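Local coordinates for protein uricase (PDB 2YZC) that catalyses the oxidation of uric acid by oxygen to 5-hydroxyisourate, which is processed further to (S)-allantoin, in active sites formed between subunits, at residues Arg180-Asp185 and Leu220-Thr225; Tyr227-Ala232 and Met245-Lys250; Ala215-His218 and Gln224-Tyr227. All coordinates share one frame; numbering follows the deposited sequence.

Contact 1 of 3, residues Arg180-Asp185 and Leu220-Thr225. With 1AL (allantoate ion), chain I.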
loop_
_atom_site.group_PDB
_atom_site.type_symbol
_atom_site.label_atom_id
_atom_site.label_comp_id
_atom_site.label_asym_id
_atom_site.label_seq_id
_atom_site.Cartn_x
_atom_site.Cartn_y
_atom_site.Cartn_z
ATOM N N ARG A 180 14.176 12.775 -24.247
ATOM C CA ARG A 180 13.448 12.720 -22.987
ATOM C C ARG A 180 13.708 11.369 -22.342
ATOM O O ARG A 180 14.234 10.457 -22.981
ATOM C CB ARG A 180 11.938 12.883 -23.218
ATOM C CG ARG A 180 11.280 11.698 -23.948
ATOM C CD ARG A 180 9.763 11.824 -24.048
ATOM N NE ARG A 180 9.165 10.638 -24.668
ATOM C CZ ARG A 180 7.859 10.400 -24.751
ATOM N NH1 ARG A 180 6.987 11.269 -24.259
ATOM N NH2 ARG A 180 7.423 9.274 -25.312
ATOM N N ILE A 181 13.358 11.254 -21.067
ATOM C CA ILE A 181 13.501 9.990 -20.359
ATOM C C ILE A 181 12.239 9.192 -20.676
ATOM O O ILE A 181 11.172 9.767 -20.892
ATOM C CB ILE A 181 13.579 10.202 -18.817
ATOM C CG1 ILE A 181 14.984 10.669 -18.420
ATOM C CG2 ILE A 181 13.221 8.912 -18.078
ATOM C CD1 ILE A 181 15.143 10.907 -16.925
ATOM N N LEU A 182 12.371 7.874 -20.742
ATOM C CA LEU A 182 11.222 7.006 -20.981
ATOM C C LEU A 182 11.313 5.965 -19.877
ATOM O O LEU A 182 12.205 5.124 -19.892
ATOM C CB LEU A 182 11.307 6.332 -22.355
ATOM C CG LEU A 182 10.172 5.343 -22.659
ATOM C CD1 LEU A 182 8.837 6.073 -22.636
ATOM C CD2 LEU A 182 10.393 4.689 -24.020
ATOM N N ALA A 183 10.415 6.060 -18.903
ATOM C CA ALA A 183 10.391 5.134 -17.774
ATOM C C ALA A 183 9.013 4.492 -17.682
ATOM O O ALA A 183 7.995 5.161 -17.860
ATOM C CB ALA A 183 10.698 5.881 -16.483
ATOM N N THR A 184 8.978 3.196 -17.397
ATOM C CA THR A 184 7.705 2.504 -17.301
ATOM C C THR A 184 7.819 1.285 -16.400
ATOM O O THR A 184 8.911 0.918 -15.970
ATOM C CB THR A 184 7.217 2.060 -18.720
ATOM O OG1 THR A 184 5.891 1.529 -18.637
ATOM C CG2 THR A 184 8.129 0.998 -19.298
ATOM N N ASP A 185 6.673 0.689 -16.087
ATOM C CA ASP A 185 6.622 -0.530 -15.281
ATOM C C ASP A 185 6.154 -1.571 -16.281
ATOM O O ASP A 185 5.046 -1.472 -16.810
ATOM C CB ASP A 185 5.583 -0.437 -14.161
ATOM C CG ASP A 185 5.950 0.566 -13.099
ATOM O OD1 ASP A 185 7.143 0.641 -12.738
ATOM O OD2 ASP A 185 5.039 1.271 -12.610
ATOM N N LEU A 220 10.121 6.625 -30.653
ATOM C CA LEU A 220 9.511 7.836 -31.194
ATOM C C LEU A 220 8.146 7.965 -30.528
ATOM O O LEU A 220 7.447 8.960 -30.697
ATOM C CB LEU A 220 9.341 7.729 -32.713
ATOM C CG LEU A 220 10.625 7.601 -33.536
ATOM C CD1 LEU A 220 10.278 7.537 -35.025
ATOM C CD2 LEU A 220 11.534 8.790 -33.255
ATOM N N ALA A 221 7.781 6.938 -29.767
ATOM C CA ALA A 221 6.511 6.895 -29.045
ATOM C C ALA A 221 6.495 5.644 -28.167
ATOM O O ALA A 221 7.089 4.625 -28.521
ATOM C CB ALA A 221 5.350 6.849 -30.027
ATOM N N LEU A 222 5.823 5.720 -27.025
ATOM C CA LEU A 222 5.744 4.564 -26.140
ATOM C C LEU A 222 5.010 3.450 -26.887
ATOM O O LEU A 222 5.304 2.268 -26.700
ATOM C CB LEU A 222 4.977 4.906 -24.860
ATOM C CG LEU A 222 5.509 4.303 -23.553
ATOM C CD1 LEU A 222 4.404 4.335 -22.517
ATOM C CD2 LEU A 222 5.998 2.880 -23.763
ATOM N N GLN A 223 4.054 3.833 -27.733
ATOM C CA GLN A 223 3.287 2.862 -28.520
ATOM C C GLN A 223 4.202 2.043 -29.437
ATOM O O GLN A 223 3.989 0.843 -29.630
ATOM C CB GLN A 223 2.215 3.567 -29.372
ATOM C CG GLN A 223 1.033 4.154 -28.585
ATOM C CD GLN A 223 1.274 5.583 -28.103
ATOM O OE1 GLN A 223 2.404 5.972 -27.820
ATOM N NE2 GLN A 223 0.202 6.361 -27.992
ATOM N N GLN A 224 5.214 2.695 -30.002
ATOM C CA GLN A 224 6.152 2.027 -30.904
ATOM C C GLN A 224 7.046 1.069 -30.126
ATOM O O GLN A 224 7.312 -0.056 -30.560
ATOM C CB GLN A 224 7.021 3.061 -31.628
ATOM C CG GLN A 224 7.988 2.472 -32.652
ATOM C CD GLN A 224 9.081 3.451 -33.060
ATOM O OE1 GLN A 224 9.747 3.271 -34.082
ATOM N NE2 GLN A 224 9.279 4.486 -32.252
ATOM N N THR A 225 7.526 1.532 -28.977
ATOM C CA THR A 225 8.379 0.714 -28.129
ATOM C C THR A 225 7.607 -0.536 -27.708
ATOM O O THR A 225 8.153 -1.635 -27.684
ATOM C CB THR A 225 8.823 1.500 -26.874
ATOM O OG1 THR A 225 9.715 2.551 -27.270
ATOM C CG2 THR A 225 9.524 0.578 -25.864
HETATM C C1 1AL I . 3.636 8.883 -25.843
HETATM O O2 1AL I . 4.426 8.066 -26.345
HETATM N N3 1AL I . 2.313 8.912 -26.158
HETATM N N4 1AL I . 4.222 9.755 -24.927
HETATM C C5 1AL I . 2.686 9.382 -22.772
HETATM O O6 1AL I . 2.735 8.151 -22.953
HETATM O O7 1AL I . 2.258 9.950 -21.755
HETATM C C8 1AL I . 3.453 10.274 -23.795
HETATM C C9 1AL I . 2.067 12.290 -23.925
HETATM O O10 1AL I . 1.756 13.268 -23.212
HETATM N N11 1AL I . 1.196 11.720 -24.815
HETATM N N12 1AL I . 3.292 11.721 -23.872
#

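Contact 2 of 3, residues Tyr227-Ala232 and Met245-Lys250. With 1AL (allantoate ion), chain I.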
loop_
_atom_site.group_PDB
_atom_site.type_symbol
_atom_site.label_atom_id
_atom_site.label_comp_id
_atom_site.label_asym_id
_atom_site.label_seq_id
_atom_site.Cartn_x
_atom_site.Cartn_y
_atom_site.Cartn_z
ATOM N N TYR A 227 5.042 -1.928 -29.322
ATOM C CA TYR A 227 4.804 -2.780 -30.478
ATOM C C TYR A 227 6.041 -3.639 -30.744
ATOM O O TYR A 227 5.924 -4.836 -30.973
ATOM C CB TYR A 227 4.470 -1.926 -31.704
ATOM C CG TYR A 227 4.242 -2.728 -32.963
ATOM C CD1 TYR A 227 3.037 -3.386 -33.187
ATOM C CD2 TYR A 227 5.250 -2.853 -33.915
ATOM C CE1 TYR A 227 2.841 -4.153 -34.337
ATOM C CE2 TYR A 227 5.067 -3.614 -35.060
ATOM C CZ TYR A 227 3.864 -4.262 -35.264
ATOM O OH TYR A 227 3.699 -5.028 -36.394
ATOM N N GLU A 228 7.225 -3.028 -30.705
ATOM C CA GLU A 228 8.469 -3.763 -30.938
ATOM C C GLU A 228 8.694 -4.847 -29.883
ATOM O O GLU A 228 9.186 -5.935 -30.194
ATOM C CB GLU A 228 9.658 -2.800 -30.960
ATOM C CG GLU A 228 9.647 -1.876 -32.168
ATOM C CD GLU A 228 9.622 -2.641 -33.485
ATOM O OE1 GLU A 228 8.838 -2.259 -34.379
ATOM O OE2 GLU A 228 10.386 -3.618 -33.630
ATOM N N MET A 229 8.348 -4.546 -28.635
ATOM C CA MET A 229 8.490 -5.526 -27.560
ATOM C C MET A 229 7.587 -6.729 -27.850
ATOM O O MET A 229 8.020 -7.877 -27.767
ATOM C CB MET A 229 8.115 -4.891 -26.214
ATOM C CG MET A 229 9.142 -3.882 -25.700
ATOM S SD MET A 229 8.531 -2.799 -24.379
ATOM C CE MET A 229 8.280 -3.997 -23.035
ATOM N N GLY A 230 6.335 -6.462 -28.206
ATOM C CA GLY A 230 5.405 -7.539 -28.499
ATOM C C GLY A 230 5.761 -8.359 -29.728
ATOM O O GLY A 230 5.626 -9.583 -29.720
ATOM N N ARG A 231 6.214 -7.689 -30.784
ATOM C CA ARG A 231 6.581 -8.364 -32.025
ATOM C C ARG A 231 7.737 -9.336 -31.810
ATOM O O ARG A 231 7.727 -10.450 -32.327
ATOM C CB ARG A 231 6.967 -7.336 -33.101
ATOM C CG ARG A 231 7.296 -7.950 -34.456
ATOM C CD ARG A 231 7.426 -6.882 -35.544
ATOM N NE ARG A 231 8.608 -6.042 -35.374
ATOM C CZ ARG A 231 9.855 -6.445 -35.609
ATOM N NH1 ARG A 231 10.091 -7.680 -36.028
ATOM N NH2 ARG A 231 10.870 -5.609 -35.429
ATOM N N ALA A 232 8.734 -8.908 -31.045
ATOM C CA ALA A 232 9.892 -9.752 -30.769
ATOM C C ALA A 232 9.471 -11.062 -30.102
ATOM O O ALA A 232 10.025 -12.123 -30.389
ATOM C CB ALA A 232 10.881 -9.004 -29.873
ATOM N N MET A 245 0.151 -5.875 -23.257
ATOM C CA MET A 245 0.975 -5.076 -22.371
ATOM C C MET A 245 0.234 -3.835 -21.910
ATOM O O MET A 245 -0.600 -3.278 -22.631
ATOM C CB MET A 245 2.270 -4.673 -23.073
ATOM C CG MET A 245 3.199 -5.837 -23.337
ATOM S SD MET A 245 4.546 -5.388 -24.440
ATOM C CE MET A 245 3.833 -5.845 -25.992
ATOM N N SER A 246 0.550 -3.423 -20.688
ATOM C CA SER A 246 -0.031 -2.241 -20.077
ATOM C C SER A 246 1.192 -1.501 -19.552
ATOM O O SER A 246 1.809 -1.920 -18.571
ATOM C CB SER A 246 -0.956 -2.638 -18.928
ATOM O OG SER A 246 -1.577 -1.498 -18.369
ATOM N N LEU A 247 1.548 -0.411 -20.223
ATOM C CA LEU A 247 2.729 0.352 -19.855
ATOM C C LEU A 247 2.466 1.794 -19.468
ATOM O O LEU A 247 2.004 2.588 -20.282
ATOM C CB LEU A 247 3.728 0.344 -21.013
ATOM C CG LEU A 247 4.130 -1.012 -21.597
ATOM C CD1 LEU A 247 5.114 -0.799 -22.732
ATOM C CD2 LEU A 247 4.751 -1.878 -20.509
ATOM N N PRO A 248 2.744 2.151 -18.209
ATOM C CA PRO A 248 2.513 3.540 -17.819
ATOM C C PRO A 248 3.704 4.366 -18.287
ATOM O O PRO A 248 4.820 3.849 -18.396
ATOM C CB PRO A 248 2.444 3.464 -16.294
ATOM C CG PRO A 248 3.387 2.343 -15.975
ATOM C CD PRO A 248 3.021 1.310 -17.030
ATOM N N ASN A 249 3.470 5.630 -18.612
ATOM C CA ASN A 249 4.578 6.486 -18.987
ATOM C C ASN A 249 4.790 7.295 -17.714
ATOM O O ASN A 249 4.101 8.290 -17.478
ATOM C CB ASN A 249 4.225 7.416 -20.143
ATOM C CG ASN A 249 5.466 7.984 -20.813
ATOM O OD1 ASN A 249 6.502 8.138 -20.173
ATOM N ND2 ASN A 249 5.368 8.296 -22.101
ATOM N N LYS A 250 5.718 6.836 -16.878
ATOM C CA LYS A 250 6.007 7.485 -15.605
ATOM C C LYS A 250 6.890 8.690 -15.861
ATOM O O LYS A 250 8.095 8.574 -16.062
ATOM C CB LYS A 250 6.676 6.485 -14.662
ATOM C CG LYS A 250 5.873 5.189 -14.565
ATOM C CD LYS A 250 6.183 4.391 -13.319
ATOM C CE LYS A 250 7.583 3.845 -13.325
ATOM N NZ LYS A 250 7.813 3.056 -12.087
HETATM C C1 1AL I . 3.636 8.883 -25.843
HETATM O O2 1AL I . 4.426 8.066 -26.345
HETATM N N3 1AL I . 2.313 8.912 -26.158
HETATM N N4 1AL I . 4.222 9.755 -24.927
HETATM C C5 1AL I . 2.686 9.382 -22.772
HETATM O O6 1AL I . 2.735 8.151 -22.953
HETATM O O7 1AL I . 2.258 9.950 -21.755
HETATM C C8 1AL I . 3.453 10.274 -23.795
HETATM C C9 1AL I . 2.067 12.290 -23.925
HETATM O O10 1AL I . 1.756 13.268 -23.212
HETATM N N11 1AL I . 1.196 11.720 -24.815
HETATM N N12 1AL I . 3.292 11.721 -23.872
#

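Contact 3 of 3, residues Ala215-His218 and Gln224-Tyr227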
loop_
_atom_site.group_PDB
_atom_site.type_symbol
_atom_site.label_atom_id
_atom_site.label_comp_id
_atom_site.label_asym_id
_atom_site.label_seq_id
_atom_site.Cartn_x
_atom_site.Cartn_y
_atom_site.Cartn_z
ATOM N N ALA A 215 15.069 -1.504 -24.465
ATOM C CA ALA A 215 16.354 -0.815 -24.441
ATOM C C ALA A 215 16.966 -0.417 -25.781
ATOM O O ALA A 215 17.531 0.671 -25.904
ATOM C CB ALA A 215 17.361 -1.649 -23.655
ATOM N N GLU A 216 16.852 -1.280 -26.785
ATOM C CA GLU A 216 17.467 -1.011 -28.079
ATOM C C GLU A 216 16.623 -0.286 -29.122
ATOM O O GLU A 216 17.150 0.175 -30.132
ATOM C CB GLU A 216 18.008 -2.318 -28.658
ATOM C CG GLU A 216 18.857 -3.099 -27.658
ATOM C CD GLU A 216 19.557 -4.298 -28.276
ATOM O OE1 GLU A 216 19.090 -4.784 -29.329
ATOM O OE2 GLU A 216 20.566 -4.764 -27.699
ATOM N N THR A 217 15.322 -0.177 -28.885
ATOM C CA THR A 217 14.453 0.525 -29.822
ATOM C C THR A 217 14.569 2.028 -29.596
ATOM O O THR A 217 14.358 2.502 -28.482
ATOM C CB THR A 217 12.970 0.155 -29.617
ATOM O OG1 THR A 217 12.790 -1.253 -29.809
ATOM C CG2 THR A 217 12.090 0.917 -30.606
ATOM N N HIS A 218 14.934 2.776 -30.633
ATOM C CA HIS A 218 14.997 4.224 -30.497
ATOM C C HIS A 218 13.529 4.623 -30.542
ATOM O O HIS A 218 12.903 4.604 -31.603
ATOM C CB HIS A 218 15.736 4.877 -31.660
ATOM C CG HIS A 218 15.826 6.363 -31.533
ATOM N ND1 HIS A 218 16.627 6.980 -30.597
ATOM C CD2 HIS A 218 15.162 7.355 -32.174
ATOM C CE1 HIS A 218 16.451 8.288 -30.663
ATOM N NE2 HIS A 218 15.567 8.541 -31.612
ATOM N N GLN A 224 5.214 2.695 -30.002
ATOM C CA GLN A 224 6.152 2.027 -30.904
ATOM C C GLN A 224 7.046 1.069 -30.126
ATOM O O GLN A 224 7.312 -0.056 -30.560
ATOM C CB GLN A 224 7.021 3.061 -31.628
ATOM C CG GLN A 224 7.988 2.472 -32.652
ATOM C CD GLN A 224 9.081 3.451 -33.060
ATOM O OE1 GLN A 224 9.747 3.271 -34.082
ATOM N NE2 GLN A 224 9.279 4.486 -32.252
ATOM N N THR A 225 7.526 1.532 -28.977
ATOM C CA THR A 225 8.379 0.714 -28.129
ATOM C C THR A 225 7.607 -0.536 -27.708
ATOM O O THR A 225 8.153 -1.635 -27.684
ATOM C CB THR A 225 8.823 1.500 -26.874
ATOM O OG1 THR A 225 9.715 2.551 -27.270
ATOM C CG2 THR A 225 9.524 0.578 -25.864
ATOM N N MET A 226 6.330 -0.363 -27.391
ATOM C CA MET A 226 5.501 -1.485 -26.972
ATOM C C MET A 226 5.256 -2.461 -28.124
ATOM O O MET A 226 5.264 -3.676 -27.932
ATOM C CB MET A 226 4.166 -0.980 -26.422
ATOM C CG MET A 226 3.219 -2.091 -25.986
ATOM S SD MET A 226 1.724 -1.443 -25.216
ATOM C CE MET A 226 1.046 -0.494 -26.605
ATOM N N TYR A 227 5.042 -1.928 -29.322
ATOM C CA TYR A 227 4.804 -2.780 -30.478
ATOM C C TYR A 227 6.041 -3.639 -30.744
ATOM O O TYR A 227 5.924 -4.836 -30.973
ATOM C CB TYR A 227 4.470 -1.926 -31.704
ATOM C CG TYR A 227 4.242 -2.728 -32.963
ATOM C CD1 TYR A 227 3.037 -3.386 -33.187
ATOM C CD2 TYR A 227 5.250 -2.853 -33.915
ATOM C CE1 TYR A 227 2.841 -4.153 -34.337
ATOM C CE2 TYR A 227 5.067 -3.614 -35.060
ATOM C CZ TYR A 227 3.864 -4.262 -35.264
ATOM O OH TYR A 227 3.699 -5.028 -36.394
HETATM O O HOH W 1 12.369 2.048 -26.668
#

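Contact 1 of 3, residues Arg180-Asp185 and Leu220-Thr225
R180 and L222 meet across one oxygen of the bound allantoate. CG of R180 lies between the backbone N and the carbonyl carbon (chi1 68°), and from there the chain runs extended to NE, carrying the guanidinium out to the ligand and the start of the helix. R180 NH2 makes a weak hydrogen bond of 3.4 Å to allantoate O2, and the ligand sits at the edge of the guanidinium. L222 N, just after the N-cap A221, gives the same oxygen a stronger, nearly straight bond, 2.8 Å to O2 at 176°; the helix N-terminus would probably stabilise partial negative charge on O2. Beside it, allantoate N3 bonds weakly to Q223 OE1 at 3.4 Å. R180 and Q223 also bind urate, so allantoate occupies the substrate pocket. R180 NE is hydrogen-bonded to S161 OG and F163 packs alongside, which probably steadies the guanidinium. An alanine in place of R180 is likely to leave allantoate O2 with less positive charge nearby and S161 without its guanidinium mate. Next, L182 packs against the first turn of the helix, its CD1 3.9 Å from L222 CG and its CD2 3.9 Å from T225 OG1. Strand 182-192 runs between strands 143-157 and 240-254, helix 222-236 starts over it, F214 of helix 199-216 touches L182 and T225, and T67 and D68 of a neighbouring subunit hydrogen-bond the ligand.

Contact 2 of 3, residues Tyr227-Ala232 and Met245-Lys250
Helix 227-232 and strand 245-249 run roughly antiparallel, their axes 10.5 Å apart and 151° between directions, and they come nearest where the CA atoms of G230 and M245 lie 8.0 Å from each other. M245 reaches over that gap: its chain bends at the last torsion (chi3 -92°), and CE settles 3.4 Å from G230 N, directly on the helix backbone. A CB on G230 would lie 2.9 Å from M245 CE, a clash, so the absence of a side chain probably lets the methyl sit there. Next to it M229 CB touches M245 SD at 4.0 Å, while M229 bends so that its own SD lies 4.3 Å from L247 CD1. This is helix-on-sheet packing through methionines and a leucine. Past 227-232, N249 packs against L222 at the start of the same helix and donates from ND2 a 2.8 Å bond to allantoate O6. Away from the strand, E228 OE2 takes R231 NH2 on its syn lone pair at 2.7 Å, a salt bridge about one helical turn apart; R231 NH1 also pairs with E235. Strand 240-254 lies between strands 182-192 and 276-285, and helix 222-236 covers it through M226 as well, with L210, A213 and F214 of helix 199-216 packing on M229.

Contact 3 of 3, residues Ala215-His218 and Gln224-Tyr227
The short connection between the two helices of this uricase domain, 199-216 and 222-236, is tied together where T217 faces T225. T217 is the first residue to leave helical geometry, and its CA stands 6.3 Å from that of T225. A single water spans the gap: it accepts from T225 OG1 at 2.8 Å and donates to T217 O at 2.7 Å, and this water is the hydrogen-bonded link between the two segments. T217 O also takes a direct bond from K157 NZ, which bonds A215 O too and would probably offset the partial negative charge of the carbonyls at the C-terminal end of helix 199-216. The T217 side chain turns its methyl to T225, CG2 lying 4.4 Å from T225 OG1, because with chi1 -60° its hydroxyl turns back to A213 O in the preceding turn. T225 OG1 has S219 OG as a further partner within the connection. Beside it the Q224 chain, extended beyond CG, lies against the H218 backbone, while the H218 ring points off to E162. Behind this turn M226 packs on strands 240-254 and 276-285, Y227 reaches I283, and a neighbouring subunit lies against Q224, M226 and Y227.

Overall arrangement
All three contacts sit on helix 222-236, with centres only 7 to 8 Å apart. Contact 1 uses its first turn; contact 3 overlaps it at Q224 and T225 and runs on to Y227, which it shares with contact 2 in the middle. Along the chain, contact 1 closes before contact 2 opens. Strands 182-192 and 240-254, neighbours in one antiparallel sheet, join contacts 1 and 2 directly: D185 OD1 forms a salt bridge with K250 NZ at 2.6 Å. Two long strands, two helices and two further long strands are consistent with the tunnelling (T-fold) topology of the family. L222 N and N249 ND2 both bond one allantoate, whose site T67 and D68 of a second subunit complete.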